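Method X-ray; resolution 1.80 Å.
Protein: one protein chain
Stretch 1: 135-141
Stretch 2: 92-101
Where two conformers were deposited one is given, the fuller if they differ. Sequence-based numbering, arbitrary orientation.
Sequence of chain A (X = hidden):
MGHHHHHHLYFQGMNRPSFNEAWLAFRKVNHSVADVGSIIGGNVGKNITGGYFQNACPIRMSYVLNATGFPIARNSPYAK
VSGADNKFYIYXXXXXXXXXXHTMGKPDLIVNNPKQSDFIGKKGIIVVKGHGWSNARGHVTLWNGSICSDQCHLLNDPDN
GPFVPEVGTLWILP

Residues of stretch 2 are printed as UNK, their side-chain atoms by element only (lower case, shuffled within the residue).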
# COMPACT_ATOMS: atom_id res chain seq x y z
N ASN A 135 -11.69 11.21 -7.30
CA ASN A 135 -12.66 10.24 -6.78
C ASN A 135 -14.03 10.33 -7.44
O ASN A 135 -14.94 9.58 -7.08
CB ASN A 135 -12.81 10.41 -5.25
CG ASN A 135 -13.53 11.72 -4.91
OD1 ASN A 135 -13.16 12.79 -5.42
ND2 ASN A 135 -14.57 11.64 -4.09
N ALA A 136 -14.20 11.28 -8.37
CA ALA A 136 -15.52 11.57 -8.93
C ALA A 136 -15.42 12.50 -10.14
O ALA A 136 -14.42 13.20 -10.30
CB ALA A 136 -16.45 12.19 -7.87
N ARG A 137 -16.46 12.49 -10.96
CA ARG A 137 -16.53 13.34 -12.15
C ARG A 137 -17.29 14.62 -11.84
O ARG A 137 -17.45 15.49 -12.69
CB ARG A 137 -17.26 12.60 -13.28
CG ARG A 137 -16.48 11.49 -14.00
CD ARG A 137 -15.35 12.05 -14.78
NE ARG A 137 -14.19 12.05 -13.89
CZ ARG A 137 -13.17 12.88 -13.97
NH1 ARG A 137 -13.11 13.83 -14.90
NH2 ARG A 137 -12.21 12.77 -13.08
N GLY A 138 -17.81 14.74 -10.62
CA GLY A 138 -18.67 15.88 -10.33
C GLY A 138 -19.27 15.80 -8.95
O GLY A 138 -18.82 15.01 -8.12
N HIS A 139 -20.28 16.64 -8.72
CA HIS A 139 -20.88 16.78 -7.40
C HIS A 139 -22.36 17.11 -7.62
O HIS A 139 -22.72 17.69 -8.66
CB HIS A 139 -20.20 17.92 -6.62
CG HIS A 139 -20.42 17.84 -5.14
ND1 HIS A 139 -19.87 16.85 -4.35
CD2 HIS A 139 -21.15 18.62 -4.30
CE1 HIS A 139 -20.24 17.03 -3.09
NE2 HIS A 139 -21.02 18.10 -3.04
N VAL A 140 -23.19 16.71 -6.66
CA VAL A 140 -24.63 16.98 -6.68
C VAL A 140 -24.99 17.50 -5.30
O VAL A 140 -24.64 16.86 -4.29
CB VAL A 140 -25.51 15.71 -6.86
CG1 VAL A 140 -26.96 16.11 -7.25
CG2 VAL A 140 -24.92 14.73 -7.85
N THR A 141 -25.67 18.64 -5.24
CA THR A 141 -26.05 19.22 -3.94
C THR A 141 -27.27 20.16 -4.10
O THR A 141 -27.85 20.22 -5.18
CB THR A 141 -24.85 19.93 -3.24
OG1 THR A 141 -25.17 20.22 -1.87
CG2 THR A 141 -24.45 21.18 -3.97
N UNK A 92 -23.27 6.13 -5.48
CA UNK A 92 -22.36 6.66 -6.51
C UNK A 92 -22.85 8.00 -7.04
O UNK A 92 -24.03 8.17 -7.37
n UNK A 92 -20.41 2.34 -8.07
c UNK A 92 -21.52 4.37 -7.25
c UNK A 92 -21.36 3.39 -8.44
c UNK A 92 -20.68 1.03 -8.00
n UNK A 92 -21.88 0.56 -8.34
n UNK A 92 -19.71 0.19 -7.62
c UNK A 92 -22.20 5.67 -7.67
N UNK A 93 -21.92 8.95 -7.13
CA UNK A 93 -22.19 10.27 -7.69
C UNK A 93 -22.73 10.16 -9.11
O UNK A 93 -23.76 10.77 -9.43
c UNK A 93 -20.53 11.41 -6.19
c UNK A 93 -21.23 12.52 -8.39
c UNK A 93 -20.93 11.16 -7.67
N UNK A 94 -22.08 9.37 -9.96
CA UNK A 94 -22.48 9.24 -11.35
C UNK A 94 -23.93 8.72 -11.44
O UNK A 94 -24.70 9.13 -12.31
n UNK A 94 -19.27 8.34 -13.13
c UNK A 94 -20.29 9.09 -12.67
c UNK A 94 -21.51 8.33 -12.12
o UNK A 94 -20.28 10.33 -12.74
N UNK A 95 -24.27 7.80 -10.54
CA UNK A 95 -25.62 7.21 -10.50
C UNK A 95 -26.65 8.23 -10.05
O UNK A 95 -27.73 8.32 -10.63
c UNK A 95 -25.69 5.98 -9.58
o UNK A 95 -25.04 3.70 -9.53
o UNK A 95 -24.86 4.74 -11.47
c UNK A 95 -25.16 4.72 -10.24
N UNK A 96 -26.30 9.04 -9.07
CA UNK A 96 -27.24 10.06 -8.58
C UNK A 96 -27.50 11.08 -9.67
O UNK A 96 -28.66 11.48 -9.89
c UNK A 96 -27.62 11.94 -6.86
c UNK A 96 -26.72 10.76 -7.32
s UNK A 96 -29.38 11.55 -6.62
c UNK A 96 -29.35 10.35 -5.29
N UNK A 97 -26.45 11.48 -10.37
CA UNK A 97 -26.60 12.40 -11.50
C UNK A 97 -27.55 11.82 -12.56
O UNK A 97 -28.49 12.50 -13.01
c UNK A 97 -25.22 12.77 -12.11
c UNK A 97 -25.43 13.60 -13.41
c UNK A 97 -22.97 13.89 -11.49
c UNK A 97 -24.44 13.60 -11.10
N UNK A 98 -27.32 10.56 -12.94
CA UNK A 98 -28.14 9.93 -13.97
C UNK A 98 -29.58 9.75 -13.50
O UNK A 98 -30.52 9.93 -14.28
c UNK A 98 -26.32 8.72 -15.25
o UNK A 98 -25.47 7.82 -15.19
c UNK A 98 -27.55 8.58 -14.38
o UNK A 98 -26.19 9.73 -16.00
N UNK A 99 -29.74 9.42 -12.21
CA UNK A 99 -31.07 9.27 -11.60
C UNK A 99 -31.88 10.55 -11.75
O UNK A 99 -33.05 10.53 -12.19
c UNK A 99 -34.31 7.43 -8.80
c UNK A 99 -34.20 9.77 -8.21
c UNK A 99 -32.33 8.75 -9.43
o UNK A 99 -36.11 8.48 -7.61
c UNK A 99 -34.87 8.55 -8.20
c UNK A 99 -33.03 7.53 -9.43
c UNK A 99 -32.93 9.86 -8.82
c UNK A 99 -30.96 8.87 -10.11
N UNK A 100 -31.27 11.67 -11.39
CA UNK A 100 -31.95 12.97 -11.50
C UNK A 100 -32.30 13.33 -12.95
O UNK A 100 -33.39 13.80 -13.21
c UNK A 100 -29.76 14.66 -8.83
c UNK A 100 -31.14 14.07 -10.82
c UNK A 100 -32.20 14.22 -8.52
c UNK A 100 -30.96 13.86 -9.30
N UNK A 101 -31.39 13.04 -13.88
CA UNK A 101 -31.60 13.30 -15.31
C UNK A 101 -32.86 12.56 -15.77
O UNK A 101 -33.63 13.09 -16.59
c UNK A 101 -30.60 13.11 -17.62
c UNK A 101 -30.38 12.85 -16.14
o UNK A 101 -29.21 13.57 -15.70
O HOH W 1 -18.38 10.51 -10.73

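Position 92 carries three carbons, a nitrogen, and then a carbon bearing two more nitrogens: a guanidinium on a long arm, hence Arg92. It sits at the N-cap and is out of reach of stretch 1; its side-chain nitrogens are hydrogen-bonded elsewhere in the structure. Its backbone O accepts from N of position 96 at 3.0 Å.

Position 93 has three carbons, branched at CB, and points toward the strand. One methyl comes within 3.5 Å of Gly138 O, and the other lies 4.5 Å from Ala136 CB. This is Val93, the methyls being CG1 and CG2 respectively. Here the valine packs against backbone, its CG1 on the carbonyl oxygen of Gly138.

Position 94 shows two carbons, the second carrying one oxygen and one nitrogen, so an amide. Its CB points sideways, but the end comes nearer, with the oxygen 3.8 Å from Arg137 CB. This is Asn94, and the oxygen is OD1. A water links the two stretches here, accepting from Arg137 N at 2.8 Å and donating a weak hydrogen bond to Asn94 OD1, also at 2.8 Å.

Position 95 has two carbons, the second with two oxygens, a carboxylate out of reach of stretch 1: Asp95.

Position 96 is an unbranched chain of two carbons, sulfur and a carbon. Its CB points toward the strand while its end leads away, so the contact is made early in the chain, the second carbon lying 4.0 Å from Val140 CG2. This is Met96, and the atom is CG.

Position 97 has four carbons, forked at the first, with one arm two carbons long; the first carbon of that arm lies 3.5 Å from Val140 CG2. This is Ile97, and the atom is CG1.

Position 98, two carbons and two oxygens on the second, is Asp98, and position 99, one carbon, then a ring of six carbons bearing one oxygen, is Tyr99; neither reaches the strand.

Position 100 holds four carbons forked at the second, with one terminal carbon 3.5 Å from Val140 CG1. This is Leu100, and the atom is CD1.

Position 101, one carbon bearing an oxygen and a carbon, is Thr101. It turns back on its own helix, OG1 donating to Ile97 O at 3.0 Å.

The rule is one strand residue set against a helical stripe. Val140 points toward the helix and touches Val93, Met96, Ile97 and Leu100, spaced three and four residues apart so that successive turns present them together. The neighbouring His139 points away, as strand alternation predicts. With the axes approaching to 8.3 Å at 56°, the strand crosses the helix obliquely. No direct hydrogen bond joins the stretches; apolar packing is supplemented by the water between Arg137 and Asn94.

Stretch 2, residues 92-101: RVNDMIDYLT
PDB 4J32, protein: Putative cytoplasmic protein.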